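Local coordinates for catabolite control protein A (Lactococcus lactis, PDB 2O20), which probably acts as a global regulator of carbon catabolite repression and activation, binding DNA as a transcription factor of the LacI family, at residues Thr63-Val68 with Lys93-Leu98; Ala79-Gly84 with Gln292-Leu297; Gly122-Gly127 with Val300-Leu305; Pro144-Gly149 with Thr306-Lys311. The protein carries 1 engineered substitution. All blocks are in the same frame, centred on the assembly; numbering follows the deposited sequence. Where two conformers were deposited one is given.

Interaction 1: residues Thr63-Val68 with Lys93-Leu98; sequences TTTVGV and KYNMIL
Thr-64 sets its methyl over the Tyr-94 ring: CG2 sits over the ring centre, 3.8 Å from the centroid and 9° off the normal, a clear CH-pi contact. Chi1 of Tyr-94 (-63°) puts CG beside the backbone N, where the ring runs alongside Thr-64. An alanine in place of Tyr-94 would probably leave the Thr-64 methyl without its aromatic bed and open a gap beside Met-309 and Thr-306 of helix 294-309. Four backbone bonds fasten the strands from Thr-64 to Val-68, among them Val-66 N to Asn-95 O at 2.9 Å and 175°, and Val-68 N to Ile-97 O at 2.8 Å. Packing is close on the face of Val-68, where CB meets Leu-98 CD2 at 3.7 Å and CG2 meets Met-96 CE at 3.8 Å. On the other face, Thr-65 CG2 rests on Ile-97 CD1. At the partly exposed end Thr-63 CG2 makes one close touch, 3.3 Å from Lys-93 O. The loose side is the Lys-93 side chain, which leads away into solvent. Strands 65-70 and 95-100, joined through helix 76-91, form the parallel beta-alpha-beta unit that opens the periplasmic-binding-protein-like core of LacI-family regulators.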
loop_
_atom_site.group_PDB
_atom_site.type_symbol
_atom_site.label_atom_id
_atom_site.label_comp_id
_atom_site.label_asym_id
_atom_site.label_seq_id
_atom_site.Cartn_x
_atom_site.Cartn_y
_atom_site.Cartn_z
ATOM N N THR D 63 21.661 21.187 -6.711
ATOM C CA THR D 63 21.581 19.733 -6.583
ATOM C C THR D 63 20.593 19.189 -7.592
ATOM O O THR D 63 19.499 19.729 -7.744
ATOM C CB THR D 63 21.101 19.301 -5.193
ATOM O OG1 THR D 63 21.986 19.845 -4.213
ATOM C CG2 THR D 63 21.096 17.767 -5.072
ATOM N N THR D 64 20.981 18.126 -8.279
ATOM C CA THR D 64 20.089 17.467 -9.236
ATOM C C THR D 64 18.768 17.052 -8.576
ATOM O O THR D 64 18.750 16.537 -7.433
ATOM C CB THR D 64 20.809 16.260 -9.860
ATOM O OG1 THR D 64 21.889 16.745 -10.670
ATOM C CG2 THR D 64 19.883 15.393 -10.666
ATOM N N THR D 65 17.676 17.298 -9.299
ATOM C CA THR D 65 16.326 17.127 -8.757
ATOM C C THR D 65 15.543 16.302 -9.753
ATOM O O THR D 65 15.450 16.665 -10.925
ATOM C CB THR D 65 15.616 18.475 -8.491
ATOM O OG1 THR D 65 16.349 19.228 -7.509
ATOM C CG2 THR D 65 14.188 18.265 -8.001
ATOM N N VAL D 66 14.995 15.194 -9.245
ATOM C CA VAL D 66 14.157 14.273 -9.978
ATOM C C VAL D 66 12.670 14.396 -9.590
ATOM O O VAL D 66 12.308 14.294 -8.399
ATOM C CB VAL D 66 14.666 12.818 -9.867
ATOM C CG1 VAL D 66 15.950 12.661 -10.684
ATOM C CG2 VAL D 66 14.942 12.433 -8.440
ATOM N N GLY D 67 11.855 14.649 -10.612
ATOM C CA GLY D 67 10.383 14.651 -10.511
ATOM C C GLY D 67 9.824 13.259 -10.781
ATOM O O GLY D 67 10.118 12.653 -11.809
ATOM N N VAL D 68 8.976 12.767 -9.877
ATOM C CA VAL D 68 8.332 11.441 -10.044
ATOM C C VAL D 68 6.823 11.592 -9.964
ATOM O O VAL D 68 6.282 12.031 -8.948
ATOM C CB VAL D 68 8.798 10.426 -8.953
ATOM C CG1 VAL D 68 8.238 9.036 -9.216
ATOM C CG2 VAL D 68 10.332 10.388 -8.853
ATOM N N LYS D 93 22.710 11.579 -3.581
ATOM C CA LYS D 93 22.130 12.697 -2.846
ATOM C C LYS D 93 21.311 13.680 -3.717
ATOM O O LYS D 93 21.329 14.894 -3.503
ATOM C CB LYS D 93 23.215 13.404 -2.028
ATOM C CG LYS D 93 24.276 12.455 -1.503
ATOM C CD LYS D 93 24.672 12.608 -0.035
ATOM C CE LYS D 93 24.948 14.009 0.405
ATOM N NZ LYS D 93 25.502 14.063 1.803
ATOM N N TYR D 94 20.589 13.139 -4.699
ATOM C CA TYR D 94 19.681 13.944 -5.533
ATOM C C TYR D 94 18.427 14.261 -4.711
ATOM O O TYR D 94 18.067 13.505 -3.795
ATOM C CB TYR D 94 19.236 13.199 -6.806
ATOM C CG TYR D 94 20.330 12.836 -7.797
ATOM C CD1 TYR D 94 21.570 13.501 -7.820
ATOM C CD2 TYR D 94 20.097 11.842 -8.760
ATOM C CE1 TYR D 94 22.549 13.159 -8.751
ATOM C CE2 TYR D 94 21.066 11.490 -9.685
ATOM C CZ TYR D 94 22.281 12.146 -9.683
ATOM O OH TYR D 94 23.195 11.759 -10.610
ATOM N N ASN D 95 17.757 15.350 -5.038
ATOM C CA ASN D 95 16.437 15.636 -4.452
ATOM C C ASN D 95 15.366 14.863 -5.208
ATOM O O ASN D 95 15.442 14.712 -6.425
ATOM C CB ASN D 95 16.110 17.137 -4.504
ATOM C CG ASN D 95 17.130 17.996 -3.799
ATOM O OD1 ASN D 95 17.537 19.033 -4.330
ATOM N ND2 ASN D 95 17.526 17.600 -2.613
ATOM N N MET D 96 14.355 14.377 -4.486
ATOM C CA MET D 96 13.224 13.625 -5.064
ATOM C C MET D 96 11.930 14.402 -4.773
ATOM O O MET D 96 11.704 14.784 -3.627
ATOM C CB MET D 96 13.080 12.263 -4.368
ATOM C CG MET D 96 14.136 11.233 -4.695
ATOM S SD MET D 96 13.701 10.304 -6.157
ATOM C CE MET D 96 12.174 9.540 -5.591
ATOM N N ILE D 97 11.097 14.617 -5.789
ATOM C CA ILE D 97 9.776 15.220 -5.602
ATOM C C ILE D 97 8.748 14.216 -6.081
ATOM O O ILE D 97 8.820 13.752 -7.228
ATOM C CB ILE D 97 9.598 16.550 -6.403
ATOM C CG1 ILE D 97 10.648 17.597 -6.009
ATOM C CG2 ILE D 97 8.174 17.120 -6.200
ATOM C CD1 ILE D 97 10.694 18.825 -6.933
ATOM N N LEU D 98 7.785 13.860 -5.235
ATOM C CA LEU D 98 6.764 12.919 -5.656
ATOM C C LEU D 98 5.432 13.643 -5.852
ATOM O O LEU D 98 5.037 14.454 -5.022
ATOM C CB LEU D 98 6.582 11.801 -4.616
ATOM C CG LEU D 98 7.796 11.000 -4.116
ATOM C CD1 LEU D 98 7.325 9.966 -3.110
ATOM C CD2 LEU D 98 8.548 10.319 -5.231
#

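Interaction 2: residues Ala79-Gly84 with Gln292-Leu297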
loop_
_atom_site.group_PDB
_atom_site.type_symbol
_atom_site.label_atom_id
_atom_site.label_comp_id
_atom_site.label_asym_id
_atom_site.label_seq_id
_atom_site.Cartn_x
_atom_site.Cartn_y
_atom_site.Cartn_z
ATOM N N ALA D 79 4.118 2.313 -5.320
ATOM C CA ALA D 79 5.005 2.562 -4.158
ATOM C C ALA D 79 6.274 1.675 -4.158
ATOM O O ALA D 79 7.369 2.138 -3.805
ATOM C CB ALA D 79 4.232 2.423 -2.851
ATOM N N ALA D 80 6.151 0.408 -4.575
ATOM C CA ALA D 80 7.300 -0.476 -4.611
ATOM C C ALA D 80 8.310 -0.069 -5.669
ATOM O O ALA D 80 9.517 -0.086 -5.419
ATOM C CB ALA D 80 6.848 -1.914 -4.809
ATOM N N ILE D 81 7.831 0.322 -6.833
ATOM C CA ILE D 81 8.677 0.897 -7.871
ATOM C C ILE D 81 9.397 2.150 -7.398
ATOM O O ILE D 81 10.613 2.326 -7.630
ATOM C CB ILE D 81 7.874 1.230 -9.173
ATOM C CG1 ILE D 81 7.306 -0.058 -9.791
ATOM C CG2 ILE D 81 8.769 1.945 -10.189
ATOM C CD1 ILE D 81 6.259 0.203 -10.848
ATOM N N THR D 82 8.644 3.003 -6.720
ATOM C CA THR D 82 9.125 4.296 -6.252
ATOM C C THR D 82 10.280 4.100 -5.254
ATOM O O THR D 82 11.237 4.892 -5.269
ATOM C CB THR D 82 7.946 5.185 -5.697
ATOM O OG1 THR D 82 6.981 5.462 -6.738
ATOM C CG2 THR D 82 8.435 6.496 -5.161
ATOM N N ARG D 83 10.244 3.061 -4.420
ATOM C CA ARG D 83 11.376 2.801 -3.504
ATOM C C ARG D 83 12.679 2.464 -4.252
ATOM O O ARG D 83 13.768 2.850 -3.805
ATOM C CB ARG D 83 11.041 1.755 -2.429
ATOM C CG ARG D 83 9.946 2.272 -1.436
ATOM C CD ARG D 83 10.073 1.830 -0.001
ATOM N NE ARG D 83 11.378 2.132 0.568
ATOM C CZ ARG D 83 11.812 1.660 1.730
ATOM N NH1 ARG D 83 11.040 0.883 2.490
ATOM N NH2 ARG D 83 13.029 1.971 2.144
ATOM N N GLY D 84 12.570 1.799 -5.401
ATOM C CA GLY D 84 13.757 1.521 -6.240
ATOM C C GLY D 84 14.357 2.791 -6.840
ATOM O O GLY D 84 15.590 2.982 -6.877
ATOM N N GLN D 292 6.312 -9.431 -11.103
ATOM C CA GLN D 292 7.135 -8.402 -11.731
ATOM C C GLN D 292 8.165 -7.941 -10.711
ATOM O O GLN D 292 7.855 -7.834 -9.509
ATOM C CB GLN D 292 6.298 -7.215 -12.190
ATOM C CG GLN D 292 5.232 -7.562 -13.246
ATOM C CD GLN D 292 4.552 -6.298 -13.784
ATOM O OE1 GLN D 292 5.176 -5.256 -13.871
ATOM N NE2 GLN D 292 3.274 -6.390 -14.119
ATOM N N PRO D 293 9.395 -7.660 -11.173
ATOM C CA PRO D 293 10.478 -7.207 -10.288
ATOM C C PRO D 293 10.358 -5.702 -10.032
ATOM O O PRO D 293 11.119 -4.893 -10.565
ATOM C CB PRO D 293 11.727 -7.608 -11.073
ATOM C CG PRO D 293 11.299 -7.339 -12.502
ATOM C CD PRO D 293 9.854 -7.767 -12.573
ATOM N N LEU D 294 9.385 -5.333 -9.191
ATOM C CA LEU D 294 8.978 -3.936 -9.041
ATOM C C LEU D 294 10.090 -2.986 -8.541
ATOM O O LEU D 294 10.284 -1.916 -9.094
ATOM C CB LEU D 294 7.774 -3.862 -8.122
ATOM C CG LEU D 294 6.458 -4.548 -8.586
ATOM C CD1 LEU D 294 5.401 -4.230 -7.565
ATOM C CD2 LEU D 294 6.026 -4.104 -9.950
ATOM N N TYR D 295 10.795 -3.365 -7.485
ATOM C CA TYR D 295 11.937 -2.572 -7.043
ATOM C C TYR D 295 12.962 -2.362 -8.169
ATOM O O TYR D 295 13.441 -1.262 -8.382
ATOM C CB TYR D 295 12.611 -3.250 -5.853
ATOM C CG TYR D 295 13.805 -2.488 -5.305
ATOM C CD1 TYR D 295 13.636 -1.548 -4.306
ATOM C CD2 TYR D 295 15.091 -2.718 -5.778
ATOM C CE1 TYR D 295 14.721 -0.853 -3.787
ATOM C CE2 TYR D 295 16.187 -2.020 -5.270
ATOM C CZ TYR D 295 15.984 -1.080 -4.273
ATOM O OH TYR D 295 17.054 -0.383 -3.748
ATOM N N ASP D 296 13.262 -3.421 -8.902
ATOM C CA ASP D 296 14.234 -3.363 -10.007
ATOM C C ASP D 296 13.774 -2.511 -11.182
ATOM O O ASP D 296 14.575 -1.881 -11.855
ATOM C CB ASP D 296 14.535 -4.779 -10.485
ATOM C CG ASP D 296 15.343 -5.583 -9.477
ATOM O OD1 ASP D 296 16.052 -4.964 -8.640
ATOM O OD2 ASP D 296 15.315 -6.828 -9.561
ATOM N N LEU D 297 12.470 -2.498 -11.447
ATOM C CA LEU D 297 11.938 -1.635 -12.483
ATOM C C LEU D 297 12.263 -0.173 -12.206
ATOM O O LEU D 297 12.684 0.545 -13.117
ATOM C CB LEU D 297 10.399 -1.819 -12.617
ATOM C CG LEU D 297 9.839 -3.098 -13.225
ATOM C CD1 LEU D 297 8.354 -3.165 -13.023
ATOM C CD2 LEU D 297 10.154 -3.197 -14.724
#
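Leu-294 O is approached by two carbons of Ile-81, CA at 3.5 Å and CG1 at 3.6 Å; the CA-H points at the oxygen with an angle of 156° at the hydrogen. This is close helix-helix packing, the start of helix 294-309 set against helix 76-91 in a LacI-family sugar-binding fold, and no hydrogen bond joins residues 79-84 to 292-297. A second CA-H...O contact lies nearly one helical turn on, from Gly-84 CA to Tyr-295 O at 3.5 Å. With a bare glycine there, the backbones come within 4.6 Å of each other, measured from Gly-84 CA to Tyr-295 CA. The Tyr-295 ring then folds over the same glycine. Its CG is anti to the backbone N (chi1 -179°), and Gly-84 CA lies over one ring face, offset toward the rim, in a CH-pi contact 22° off the normal. Tyr-295 OH is hydrogen-bonded to Asp-87 OD2, which ties the phenol to helix 76-91 as well. Apolar contacts fill the other end: Ala-80 CB touches Leu-294 CD1 at 3.9 Å, and the Ile-81 side chain crosses that of Leu-294. Arg-83 turns its guanidinium away to a salt bridge with Asp-102 of the second subunit. At Gly-84 there is no room for a side chain, since a CB would fall only 2.1 Å from Tyr-295 O.

Interaction 3: residues Gly122-Gly127 with Val300-Leu305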
loop_
_atom_site.group_PDB
_atom_site.type_symbol
_atom_site.label_atom_id
_atom_site.label_comp_id
_atom_site.label_asym_id
_atom_site.label_seq_id
_atom_site.Cartn_x
_atom_site.Cartn_y
_atom_site.Cartn_z
ATOM N N GLY D 122 15.222 15.836 -14.349
ATOM C CA GLY D 122 14.763 14.602 -14.950
ATOM C C GLY D 122 13.443 14.150 -14.331
ATOM O O GLY D 122 13.131 14.516 -13.205
ATOM N N ILE D 123 12.670 13.387 -15.102
ATOM C CA ILE D 123 11.320 12.926 -14.721
ATOM C C ILE D 123 11.203 11.399 -14.870
ATOM O O ILE D 123 11.578 10.840 -15.889
ATOM C CB ILE D 123 10.209 13.654 -15.595
ATOM C CG1 ILE D 123 10.175 15.138 -15.249
ATOM C CG2 ILE D 123 8.832 13.083 -15.357
ATOM C CD1 ILE D 123 9.475 16.019 -16.261
ATOM N N VAL D 124 10.661 10.748 -13.849
ATOM C CA VAL D 124 10.184 9.373 -13.956
ATOM C C VAL D 124 8.655 9.410 -13.983
ATOM O O VAL D 124 8.035 9.978 -13.088
ATOM C CB VAL D 124 10.623 8.519 -12.757
ATOM C CG1 VAL D 124 10.089 7.078 -12.880
ATOM C CG2 VAL D 124 12.158 8.542 -12.585
ATOM N N TYR D 125 8.071 8.821 -15.030
ATOM C CA TYR D 125 6.620 8.766 -15.188
ATOM C C TYR D 125 6.075 7.360 -15.009
ATOM O O TYR D 125 6.556 6.417 -15.621
ATOM C CB TYR D 125 6.221 9.242 -16.580
ATOM C CG TYR D 125 4.735 9.140 -16.850
ATOM C CD1 TYR D 125 3.877 10.183 -16.536
ATOM C CD2 TYR D 125 4.184 7.971 -17.387
ATOM C CE1 TYR D 125 2.511 10.077 -16.757
ATOM C CE2 TYR D 125 2.802 7.857 -17.614
ATOM C CZ TYR D 125 1.980 8.895 -17.296
ATOM O OH TYR D 125 0.611 8.776 -17.543
ATOM N N MET D 126 5.009 7.274 -14.218
ATOM C CA MET D 126 4.246 6.058 -13.999
ATOM C C MET D 126 2.781 6.447 -14.162
ATOM O O MET D 126 2.390 7.541 -13.797
ATOM C CB MET D 126 4.480 5.530 -12.575
ATOM C CG MET D 126 5.757 4.758 -12.327
ATOM S SD MET D 126 5.991 4.524 -10.533
ATOM C CE MET D 126 6.931 5.973 -10.158
ATOM N N GLY D 127 1.985 5.555 -14.736
ATOM C CA GLY D 127 0.565 5.817 -14.974
ATOM C C GLY D 127 0.086 4.962 -16.129
ATOM O O GLY D 127 0.882 4.278 -16.762
ATOM N N VAL D 300 16.342 0.289 -12.117
ATOM C CA VAL D 300 16.857 0.250 -13.490
ATOM C C VAL D 300 16.499 1.542 -14.216
ATOM O O VAL D 300 17.336 2.102 -14.930
ATOM C CB VAL D 300 16.372 -1.036 -14.260
ATOM C CG1 VAL D 300 16.647 -0.935 -15.735
ATOM C CG2 VAL D 300 17.064 -2.267 -13.687
ATOM N N ALA D 301 15.269 2.025 -14.010
ATOM C CA ALA D 301 14.823 3.278 -14.603
ATOM C C ALA D 301 15.640 4.459 -14.112
ATOM O O ALA D 301 16.003 5.355 -14.892
ATOM C CB ALA D 301 13.370 3.513 -14.289
ATOM N N MET D 302 15.913 4.497 -12.809
ATOM C CA MET D 302 16.640 5.644 -12.248
ATOM C C MET D 302 18.138 5.628 -12.693
ATOM O O MET D 302 18.749 6.686 -12.923
ATOM C CB MET D 302 16.456 5.698 -10.721
ATOM C CG MET D 302 16.957 6.969 -10.082
ATOM S SD MET D 302 16.170 8.516 -10.631
ATOM C CE MET D 302 17.607 9.414 -11.210
ATOM N N ARG D 303 18.698 4.433 -12.866
ATOM C CA ARG D 303 20.058 4.275 -13.418
ATOM C C ARG D 303 20.152 4.851 -14.829
ATOM O O ARG D 303 21.132 5.538 -15.172
ATOM C CB ARG D 303 20.488 2.801 -13.416
ATOM C CG ARG D 303 20.968 2.318 -12.075
ATOM C CD ARG D 303 21.408 0.869 -12.112
ATOM N NE ARG D 303 21.493 0.340 -10.753
ATOM C CZ ARG D 303 20.884 -0.754 -10.307
ATOM N NH1 ARG D 303 20.134 -1.512 -11.118
ATOM N NH2 ARG D 303 21.052 -1.105 -9.031
ATOM N N LEU D 304 19.125 4.569 -15.642
ATOM C CA LEU D 304 19.061 5.051 -17.004
ATOM C C LEU D 304 18.923 6.582 -16.979
ATOM O O LEU D 304 19.680 7.297 -17.638
ATOM C CB LEU D 304 17.891 4.380 -17.755
ATOM C CG LEU D 304 17.615 4.782 -19.212
ATOM C CD1 LEU D 304 18.828 4.614 -20.024
ATOM C CD2 LEU D 304 16.498 3.956 -19.815
ATOM N N LEU D 305 17.977 7.082 -16.194
ATOM C CA LEU D 305 17.768 8.530 -16.093
ATOM C C LEU D 305 19.052 9.284 -15.643
ATOM O O LEU D 305 19.306 10.383 -16.099
ATOM C CB LEU D 305 16.597 8.870 -15.166
ATOM C CG LEU D 305 16.146 10.349 -15.082
ATOM C CD1 LEU D 305 15.704 10.941 -16.448
ATOM C CD2 LEU D 305 15.036 10.520 -14.078
#
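The flat group met here is the peptide joining Gly-122 and Ile-123, and the branched end of Leu-305 covers one of its faces. Leu-305 CD2 stands above the plane, 4.0 Å from Gly-122 C and 3.9 Å from Ile-123 N, while Leu-305 CD1 comes to 4.1 Å from Gly-122 CA. The edges of the peptide are taken up within the sheet: its N-H side bonds to Pro-144 and its carbonyl side to Gly-67, so the leucine packs on a group whose polar atoms already have partners. No aromatic ring takes part. Leu-305 CB already points at the strand; chi1 (-173°) sets CG anti to the backbone N, and both methyls lie beyond it. Beside the peptide, Leu-305 CD2 also meets Val-124 CG2 at 3.8 Å, the two side chains crossing at a slant. Met-302 adds a longer approach, its SD 4.5 Å from the same Val-124 CG2. An alanine in place of Leu-305 would probably leave the peptide face and Val-124 CG2 without their cover and open a gap under the helix. A CB on Gly-122 would lie only 3.1 Å from Leu-305 CD1, a tight fit for any side chain. Strand 122-125 and helix 300-305 run nearly antiparallel, at 155°, with their axes 9.5 Å apart, as helices do when they cover a parallel sheet in alpha/beta folds. With no hydrogen bond across and every touching residue buried, the contact rests on apolar packing and shape.

Interaction 4: residues Pro144-Gly149 with Thr306-Lys311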
loop_
_atom_site.group_PDB
_atom_site.type_symbol
_atom_site.label_atom_id
_atom_site.label_comp_id
_atom_site.label_asym_id
_atom_site.label_seq_id
_atom_site.Cartn_x
_atom_site.Cartn_y
_atom_site.Cartn_z
ATOM N N PRO D 144 14.957 15.271 -19.713
ATOM C CA PRO D 144 15.097 13.809 -19.694
ATOM C C PRO D 144 13.956 13.117 -18.913
ATOM O O PRO D 144 13.564 13.573 -17.843
ATOM C CB PRO D 144 16.457 13.603 -19.008
ATOM C CG PRO D 144 17.181 14.848 -19.247
ATOM C CD PRO D 144 16.178 15.932 -19.222
ATOM N N VAL D 145 13.394 12.069 -19.509
ATOM C CA VAL D 145 12.254 11.338 -18.937
ATOM C C VAL D 145 12.393 9.836 -19.232
ATOM O O VAL D 145 12.896 9.436 -20.303
ATOM C CB VAL D 145 10.899 11.909 -19.486
ATOM C CG1 VAL D 145 10.937 11.996 -20.983
ATOM C CG2 VAL D 145 9.706 11.087 -19.048
ATOM N N VAL D 146 12.020 9.020 -18.256
ATOM C CA VAL D 146 11.937 7.569 -18.414
ATOM C C VAL D 146 10.530 7.124 -17.939
ATOM O O VAL D 146 10.060 7.568 -16.898
ATOM C CB VAL D 146 13.001 6.846 -17.590
ATOM C CG1 VAL D 146 12.957 5.313 -17.860
ATOM C CG2 VAL D 146 14.392 7.420 -17.914
ATOM N N LEU D 147 9.885 6.262 -18.721
ATOM C CA LEU D 147 8.588 5.656 -18.366
ATOM C C LEU D 147 8.814 4.312 -17.674
ATOM O O LEU D 147 9.715 3.562 -18.066
ATOM C CB LEU D 147 7.737 5.461 -19.631
ATOM C CG LEU D 147 7.678 6.599 -20.672
ATOM C CD1 LEU D 147 6.912 6.154 -21.889
ATOM C CD2 LEU D 147 7.082 7.914 -20.122
ATOM N N VAL D 148 8.013 4.007 -16.649
ATOM C CA VAL D 148 8.047 2.708 -15.966
ATOM C C VAL D 148 6.631 2.109 -15.905
ATOM O O VAL D 148 5.690 2.772 -15.439
ATOM C CB VAL D 148 8.619 2.803 -14.522
ATOM C CG1 VAL D 148 8.894 1.393 -13.963
ATOM C CG2 VAL D 148 9.896 3.692 -14.473
ATOM N N GLY D 149 6.473 0.884 -16.412
ATOM C CA GLY D 149 5.185 0.201 -16.417
ATOM C C GLY D 149 4.289 0.602 -17.571
ATOM O O GLY D 149 3.133 0.156 -17.654
ATOM N N THR D 306 19.814 8.687 -14.731
ATOM C CA THR D 306 21.042 9.258 -14.226
ATOM C C THR D 306 21.994 9.535 -15.388
ATOM O O THR D 306 22.631 10.606 -15.445
ATOM C CB THR D 306 21.698 8.328 -13.159
ATOM O OG1 THR D 306 20.841 8.254 -12.024
ATOM C CG2 THR D 306 23.047 8.888 -12.664
ATOM N N LYS D 307 22.054 8.604 -16.339
ATOM C CA LYS D 307 22.925 8.783 -17.507
ATOM C C LYS D 307 22.420 9.899 -18.423
ATOM O O LYS D 307 23.216 10.704 -18.889
ATOM C CB LYS D 307 23.052 7.474 -18.298
ATOM C CG LYS D 307 23.631 6.310 -17.529
ATOM C CD LYS D 307 23.410 5.011 -18.295
ATOM C CE LYS D 307 23.897 3.797 -17.529
ATOM N NZ LYS D 307 23.722 2.566 -18.343
ATOM N N LEU D 308 21.106 9.945 -18.652
ATOM C CA LEU D 308 20.503 10.967 -19.494
ATOM C C LEU D 308 20.775 12.352 -18.937
ATOM O O LEU D 308 21.134 13.277 -19.684
ATOM C CB LEU D 308 18.990 10.724 -19.675
ATOM C CG LEU D 308 18.639 9.374 -20.349
ATOM C CD1 LEU D 308 17.133 9.236 -20.547
ATOM C CD2 LEU D 308 19.370 9.195 -21.690
ATOM N N MET D 309 20.648 12.497 -17.622
ATOM C CA MET D 309 20.827 13.794 -16.984
ATOM C C MET D 309 22.278 14.258 -17.000
ATOM O O MET D 309 22.524 15.438 -16.896
ATOM C CB MET D 309 20.309 13.766 -15.544
ATOM C CG MET D 309 18.800 13.548 -15.439
ATOM S SD MET D 309 18.171 13.751 -13.752
ATOM C CE MET D 309 18.909 12.378 -12.841
ATOM N N LEU D 310 23.218 13.316 -17.072
ATOM C CA LEU D 310 24.637 13.620 -17.275
ATOM C C LEU D 310 25.036 13.798 -18.758
ATOM O O LEU D 310 26.226 13.920 -19.070
ATOM C CB LEU D 310 25.486 12.522 -16.646
ATOM C CG LEU D 310 25.528 12.475 -15.122
ATOM C CD1 LEU D 310 26.037 11.095 -14.685
ATOM C CD2 LEU D 310 26.370 13.572 -14.556
ATOM N N LYS D 311 24.039 13.827 -19.643
ATOM C CA LYS D 311 24.204 13.978 -21.087
ATOM C C LYS D 311 24.930 12.789 -21.711
ATOM O O LYS D 311 25.526 12.917 -22.793
ATOM C CB LYS D 311 24.911 15.294 -21.451
ATOM C CG LYS D 311 24.233 16.547 -20.921
ATOM C CD LYS D 311 24.739 17.802 -21.630
ATOM C CE LYS D 311 24.219 19.066 -20.963
ATOM N NZ LYS D 311 24.482 20.273 -21.809
#
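Pro-144 and Leu-308 meet through their beta carbons, Pro-144 CB lying 3.9 Å from Leu-308 CB, and this pair carries the apolar part of the contact. The proline also reaches Met-309, with Pro-144 CB 4.3 Å from Met-309 CG. Leu-308 CG is anti to its carbonyl carbon (chi1 -61°), and beyond it the branched end extends over the first residues of the strand. There Leu-308 CD1 approaches Val-146 CG2 at 4.2 Å, a longer and looser touch than the one at the proline. Val-145 points its side chain to the far side and offers its backbone instead, Val-145 O standing 4.2 Å from Leu-308 CD1. The two segments belong to the N-subdomain of the LacI-family sugar-binding fold, into whose packing helix 294-309 returns from late in the chain; its last turns lie against the start of strand 145-148 in the parallel sheet. Leu-305, one turn back on the same helix, packs on both Pro-144 and Val-146 and so continues this apolar strip.

No hydrogen bond joins the two segments; each is bonded within the sheet or the helix instead. On the strand side, Pro-144 and Val-146 are bonded through the backbone to Ile-123 of the neighbouring strand. On the helix side, the chain leaves helical geometry at Leu-310 and closes with a Schellman motif in which Lys-311, at positive phi, is the C-prime residue. Its bonds run from Lys-311 N to Leu-308 O, at 3.0 Å, and from Glu-312 N to Lys-307 O.

How the interactions relate
Helix 294-309 threads through interactions 2, 3 and 4 in order, its start against helix 76-91 and its later turns over strands 122-125 and 145-148. Interactions 3 and 4 have centres about 5 Å apart and are joined in the sheet, Ile-123 N lying 2.9 Å from Pro-144 O. Interaction 1 sits about 11 Å from interaction 3, centre to centre, and shares that sheet, with Gly-67 O 2.8 Å from Val-124 N. Met-126 bridges toward interaction 2, its SD 3.8 Å from Ile-81 CG2, and Met-309 links interactions 1 and 4 through Val-66 and Tyr-94. Interactions 1 and 2 also reach the second subunit, the side where the dimer forms.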